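Long-range contact in Exo-beta-1,4-mannosidase (Rhizomucor miehei, PDB 4LYP), which probably releases beta-1,4-linked mannose from the non-reducing ends of manno-oligosaccharides as a glycoside hydrolase family 5 exo-mannosidase, and has transglycosylation activity: residues N202-Q213 with W246-G257. Residues are numbered along the deposited sequence; the frame is centred on the assembly and turned at random. Where two conformers were deposited one is given.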
loop_
_atom_site.group_PDB
_atom_site.type_symbol
_atom_site.label_atom_id
_atom_site.label_comp_id
_atom_site.label_asym_id
_atom_site.label_seq_id
_atom_site.Cartn_x
_atom_site.Cartn_y
_atom_site.Cartn_z
ATOM N N ASN A 202 14.636 -2.635 -15.601
ATOM C CA ASN A 202 14.951 -1.595 -14.623
ATOM C C ASN A 202 15.192 -0.261 -15.223
ATOM O O ASN A 202 14.934 0.774 -14.593
ATOM C CB ASN A 202 16.001 -2.087 -13.668
ATOM C CG ASN A 202 15.314 -2.983 -12.626
ATOM O OD1 ASN A 202 14.879 -2.487 -11.576
ATOM N ND2 ASN A 202 15.427 -4.364 -12.839
ATOM N N LYS A 203 15.654 -0.204 -16.497
ATOM C CA LYS A 203 15.765 1.053 -17.225
ATOM C C LYS A 203 14.372 1.706 -17.383
ATOM O O LYS A 203 14.186 2.885 -17.076
ATOM C CB LYS A 203 16.364 0.791 -18.604
ATOM C CG LYS A 203 16.426 2.035 -19.489
ATOM C CD LYS A 203 15.274 2.252 -20.489
ATOM C CE LYS A 203 15.491 3.489 -21.391
ATOM N NZ LYS A 203 16.939 3.683 -21.639
ATOM N N LEU A 204 13.393 0.902 -17.842
ATOM C CA LEU A 204 12.042 1.423 -18.018
ATOM C C LEU A 204 11.438 1.854 -16.686
ATOM O O LEU A 204 10.735 2.848 -16.601
ATOM C CB LEU A 204 11.126 0.357 -18.623
ATOM C CG LEU A 204 11.549 -0.154 -20.023
ATOM C CD1 LEU A 204 10.430 -1.092 -20.471
ATOM C CD2 LEU A 204 11.754 0.975 -21.010
ATOM N N PHE A 205 11.723 1.091 -15.618
ATOM C CA PHE A 205 11.190 1.395 -14.288
ATOM C C PHE A 205 11.801 2.675 -13.782
ATOM O O PHE A 205 11.052 3.537 -13.256
ATOM C CB PHE A 205 11.515 0.198 -13.416
ATOM C CG PHE A 205 11.100 0.288 -11.947
ATOM C CD1 PHE A 205 9.840 0.775 -11.558
ATOM C CD2 PHE A 205 11.949 -0.204 -10.961
ATOM C CE1 PHE A 205 9.438 0.769 -10.244
ATOM C CE2 PHE A 205 11.580 -0.204 -9.631
ATOM C CZ PHE A 205 10.311 0.254 -9.266
ATOM N N LYS A 206 13.126 2.873 -13.921
ATOM C CA LYS A 206 13.767 4.128 -13.550
ATOM C C LYS A 206 13.175 5.304 -14.331
ATOM O O LYS A 206 13.077 6.404 -13.757
ATOM C CB LYS A 206 15.286 4.012 -13.719
ATOM C CG LYS A 206 15.935 3.113 -12.661
ATOM C CD LYS A 206 17.435 2.929 -12.990
ATOM C CE LYS A 206 18.116 2.072 -11.972
ATOM N NZ LYS A 206 19.540 1.902 -12.380
ATOM N N ASP A 207 12.874 5.108 -15.596
ATOM C CA ASP A 207 12.256 6.168 -16.340
ATOM C C ASP A 207 10.928 6.580 -15.713
ATOM O O ASP A 207 10.592 7.785 -15.646
ATOM C CB ASP A 207 11.987 5.753 -17.808
ATOM C CG ASP A 207 13.242 5.565 -18.621
ATOM O OD1 ASP A 207 14.321 6.062 -18.250
ATOM O OD2 ASP A 207 13.143 4.947 -19.713
ATOM N N HIS A 208 10.126 5.603 -15.267
ATOM C CA HIS A 208 8.885 5.948 -14.574
ATOM C C HIS A 208 9.135 6.671 -13.263
ATOM O O HIS A 208 8.466 7.664 -12.943
ATOM C CB HIS A 208 8.034 4.684 -14.358
ATOM C CG HIS A 208 6.797 4.972 -13.605
ATOM N ND1 HIS A 208 5.821 5.791 -14.124
ATOM C CD2 HIS A 208 6.414 4.646 -12.284
ATOM C CE1 HIS A 208 4.863 5.914 -13.191
ATOM N NE2 HIS A 208 5.209 5.212 -12.074
ATOM N N ILE A 209 10.122 6.164 -12.452
ATOM C CA ILE A 209 10.422 6.808 -11.204
ATOM C C ILE A 209 10.822 8.244 -11.405
ATOM O O ILE A 209 10.314 9.162 -10.705
ATOM C CB ILE A 209 11.536 6.036 -10.437
ATOM C CG1 ILE A 209 11.055 4.627 -10.090
ATOM C CG2 ILE A 209 11.997 6.805 -9.243
ATOM C CD1 ILE A 209 12.170 3.739 -9.547
ATOM N N TYR A 210 11.669 8.525 -12.410
ATOM C CA TYR A 210 12.075 9.891 -12.688
ATOM C C TYR A 210 10.861 10.730 -13.029
ATOM O O TYR A 210 10.748 11.886 -12.568
ATOM C CB TYR A 210 13.073 9.872 -13.886
ATOM C CG TYR A 210 13.493 11.275 -14.284
ATOM C CD1 TYR A 210 12.717 12.043 -15.167
ATOM C CD2 TYR A 210 14.619 11.874 -13.726
ATOM C CE1 TYR A 210 13.093 13.359 -15.479
ATOM C CE2 TYR A 210 14.987 13.167 -14.029
ATOM C CZ TYR A 210 14.193 13.899 -14.853
ATOM O OH TYR A 210 14.624 15.179 -15.140
ATOM N N THR A 211 9.952 10.171 -13.845
ATOM C CA THR A 211 8.819 10.957 -14.324
ATOM C C THR A 211 7.917 11.311 -13.123
ATOM O O THR A 211 7.457 12.453 -13.027
ATOM C CB THR A 211 8.036 10.150 -15.338
ATOM O OG1 THR A 211 8.852 9.904 -16.477
ATOM C CG2 THR A 211 6.804 10.929 -15.799
ATOM N N VAL A 212 7.681 10.390 -12.191
ATOM C CA VAL A 212 6.851 10.723 -11.024
ATOM C C VAL A 212 7.559 11.667 -10.097
ATOM O O VAL A 212 6.959 12.667 -9.626
ATOM C CB VAL A 212 6.372 9.450 -10.295
ATOM C CG1 VAL A 212 5.469 9.800 -9.145
ATOM C CG2 VAL A 212 5.646 8.516 -11.265
ATOM N N GLN A 213 8.832 11.457 -9.805
ATOM C CA GLN A 213 9.534 12.342 -8.874
ATOM C C GLN A 213 9.608 13.769 -9.390
ATOM O O GLN A 213 9.646 14.730 -8.623
ATOM C CB GLN A 213 10.925 11.815 -8.553
ATOM C CG GLN A 213 10.894 10.530 -7.725
ATOM C CD GLN A 213 12.296 10.094 -7.303
ATOM O OE1 GLN A 213 13.255 10.145 -8.061
ATOM N NE2 GLN A 213 12.425 9.704 -6.056
ATOM N N TRP A 246 19.716 -5.404 -5.766
ATOM C CA TRP A 246 18.646 -4.649 -6.443
ATOM C C TRP A 246 18.057 -3.616 -5.478
ATOM O O TRP A 246 17.874 -2.456 -5.855
ATOM C CB TRP A 246 17.611 -5.601 -6.977
ATOM C CG TRP A 246 16.429 -4.961 -7.607
ATOM C CD1 TRP A 246 16.352 -4.477 -8.872
ATOM C CD2 TRP A 246 15.113 -4.733 -6.984
ATOM N NE1 TRP A 246 15.084 -3.966 -9.123
ATOM C CE2 TRP A 246 14.295 -4.115 -8.000
ATOM C CE3 TRP A 246 14.578 -4.976 -5.715
ATOM C CZ2 TRP A 246 12.979 -3.767 -7.770
ATOM C CZ3 TRP A 246 13.219 -4.678 -5.518
ATOM C CH2 TRP A 246 12.448 -4.040 -6.526
ATOM N N PHE A 247 17.808 -4.011 -4.216
ATOM C CA PHE A 247 17.367 -3.044 -3.251
ATOM C C PHE A 247 18.375 -1.935 -3.112
ATOM O O PHE A 247 17.974 -0.746 -3.005
ATOM C CB PHE A 247 17.139 -3.682 -1.888
ATOM C CG PHE A 247 15.899 -4.520 -1.823
ATOM C CD1 PHE A 247 14.607 -3.928 -1.750
ATOM C CD2 PHE A 247 15.970 -5.943 -1.838
ATOM C CE1 PHE A 247 13.475 -4.697 -1.673
ATOM C CE2 PHE A 247 14.796 -6.698 -1.758
ATOM C CZ PHE A 247 13.553 -6.070 -1.667
ATOM N N GLU A 248 19.669 -2.244 -3.048
ATOM C CA GLU A 248 20.684 -1.187 -2.889
ATOM C C GLU A 248 20.635 -0.220 -4.061
ATOM O O GLU A 248 20.626 1.006 -3.940
ATOM C CB GLU A 248 22.082 -1.844 -2.796
ATOM C CG GLU A 248 23.217 -0.840 -2.664
ATOM C CD GLU A 248 23.087 -0.180 -1.354
ATOM O OE1 GLU A 248 22.840 -0.836 -0.311
ATOM O OE2 GLU A 248 23.290 1.012 -1.362
ATOM N N GLU A 249 20.567 -0.778 -5.274
ATOM C CA GLU A 249 20.645 0.081 -6.439
ATOM C C GLU A 249 19.398 0.949 -6.596
ATOM O O GLU A 249 19.510 2.129 -6.921
ATOM C CB GLU A 249 20.860 -0.840 -7.655
ATOM C CG GLU A 249 21.529 -0.162 -8.823
ATOM C CD GLU A 249 20.515 -0.156 -9.852
ATOM O OE1 GLU A 249 20.581 -0.844 -10.926
ATOM O OE2 GLU A 249 19.569 0.505 -9.497
ATOM N N ILE A 250 18.208 0.351 -6.467
ATOM C CA ILE A 250 17.010 1.142 -6.720
ATOM C C ILE A 250 16.804 2.148 -5.619
ATOM O O ILE A 250 16.387 3.281 -5.868
ATOM C CB ILE A 250 15.757 0.272 -6.978
ATOM C CG1 ILE A 250 15.856 -0.777 -8.065
ATOM C CG2 ILE A 250 14.566 1.208 -7.347
ATOM C CD1 ILE A 250 16.161 -0.154 -9.434
ATOM N N SER A 251 17.061 1.750 -4.346
ATOM C CA SER A 251 16.859 2.733 -3.264
ATOM C C SER A 251 17.780 3.954 -3.449
ATOM O O SER A 251 17.392 5.062 -3.188
ATOM C CB SER A 251 17.061 2.085 -1.908
ATOM O OG SER A 251 18.428 1.631 -1.717
ATOM N N THR A 252 19.016 3.707 -3.908
ATOM C CA THR A 252 19.979 4.799 -4.073
ATOM C C THR A 252 19.530 5.683 -5.237
ATOM O O THR A 252 19.607 6.909 -5.156
ATOM C CB THR A 252 21.379 4.195 -4.342
ATOM O OG1 THR A 252 21.767 3.555 -3.166
ATOM C CG2 THR A 252 22.440 5.294 -4.706
ATOM N N PHE A 253 19.007 5.081 -6.315
ATOM C CA PHE A 253 18.484 5.844 -7.445
ATOM C C PHE A 253 17.351 6.756 -6.969
ATOM O O PHE A 253 17.289 7.937 -7.286
ATOM C CB PHE A 253 17.965 4.901 -8.549
ATOM C CG PHE A 253 17.370 5.594 -9.712
ATOM C CD1 PHE A 253 18.173 6.032 -10.759
ATOM C CD2 PHE A 253 16.002 5.872 -9.759
ATOM C CE1 PHE A 253 17.587 6.706 -11.857
ATOM C CE2 PHE A 253 15.469 6.553 -10.807
ATOM C CZ PHE A 253 16.243 6.960 -11.860
ATOM N N ILE A 254 16.407 6.184 -6.186
ATOM C CA ILE A 254 15.254 6.939 -5.722
ATOM C C ILE A 254 15.706 8.095 -4.794
ATOM O O ILE A 254 15.228 9.209 -4.954
ATOM C CB ILE A 254 14.247 6.015 -4.971
ATOM C CG1 ILE A 254 13.624 5.078 -5.971
ATOM C CG2 ILE A 254 13.195 6.788 -4.215
ATOM C CD1 ILE A 254 12.811 3.978 -5.323
ATOM N N LYS A 255 16.639 7.799 -3.881
ATOM C CA LYS A 255 17.108 8.817 -2.950
ATOM C C LYS A 255 17.818 9.953 -3.681
ATOM O O LYS A 255 17.586 11.138 -3.410
ATOM C CB LYS A 255 18.061 8.169 -1.939
ATOM C CG LYS A 255 18.568 9.171 -0.915
ATOM C CD LYS A 255 17.618 9.737 0.090
ATOM C CE LYS A 255 17.140 8.698 1.045
ATOM N NZ LYS A 255 16.296 9.284 2.216
ATOM N N LYS A 256 18.681 9.619 -4.646
ATOM C CA LYS A 256 19.367 10.674 -5.402
ATOM C C LYS A 256 18.330 11.496 -6.241
ATOM O O LYS A 256 18.490 12.692 -6.422
ATOM C CB LYS A 256 20.413 10.043 -6.322
ATOM C CG LYS A 256 21.675 9.545 -5.540
ATOM C CD LYS A 256 22.747 9.058 -6.492
ATOM C CE LYS A 256 24.148 8.833 -5.866
ATOM N NZ LYS A 256 24.223 7.845 -4.779
ATOM N N GLY A 257 17.238 10.819 -6.662
ATOM C CA GLY A 257 16.216 11.541 -7.418
ATOM C C GLY A 257 15.409 12.526 -6.569
ATOM O O GLY A 257 14.919 13.502 -7.095
HETATM O O HOH W 1 19.432 -0.396 -13.222
#
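Lys206 lies across one face of the Phe253 ring: its CG stands 3.8 Å from the ring centroid and only 5° off the ring normal, a CH-pi contact. CG sits anti to the carbonyl carbon, and the chain, extended from there, runs on over the ring until its ammonium reaches Glu249. Lys206 NZ forms a salt bridge to Glu249 OE2 at 3.2 Å, although the hydrogen bond within it is weak. The same ring takes Ile209 CG2 at its edge, 3.8 Å from Phe253 CE2, so Lys206 packs on one face of the ring and Ile209 against its edge. Ile250 is a knob among Asn202, Phe205, Lys206 and Ile209: its CD1 lies against Asn202 OD1 and Lys206 CE, while its CG2 meets Phe205 CE2 and Ile209 CD1. These helices are neighbours on the outside of the TIM barrel, where helix 197-213 precedes strand 230-234 and helix 244-257 follows it; their segments run 26° from parallel, their axes approaching to 10.5 Å, and Trp233 of that strand touches both Gln213 and Ile254 from within. Polar bonds mark both ends of the interface. At one, Trp246 NE1 donates to Asn202 OD1 over 2.9 Å, the oxygen near the indole plane but the donor tilted from the carbonyl plane. At the other, Gln213 NE2 gives a nearly straight bond (171°) of 3.1 Å to the backbone oxygen Ile254 O, while Gln213 OE1 rests 3.3 Å from Gly257 CA.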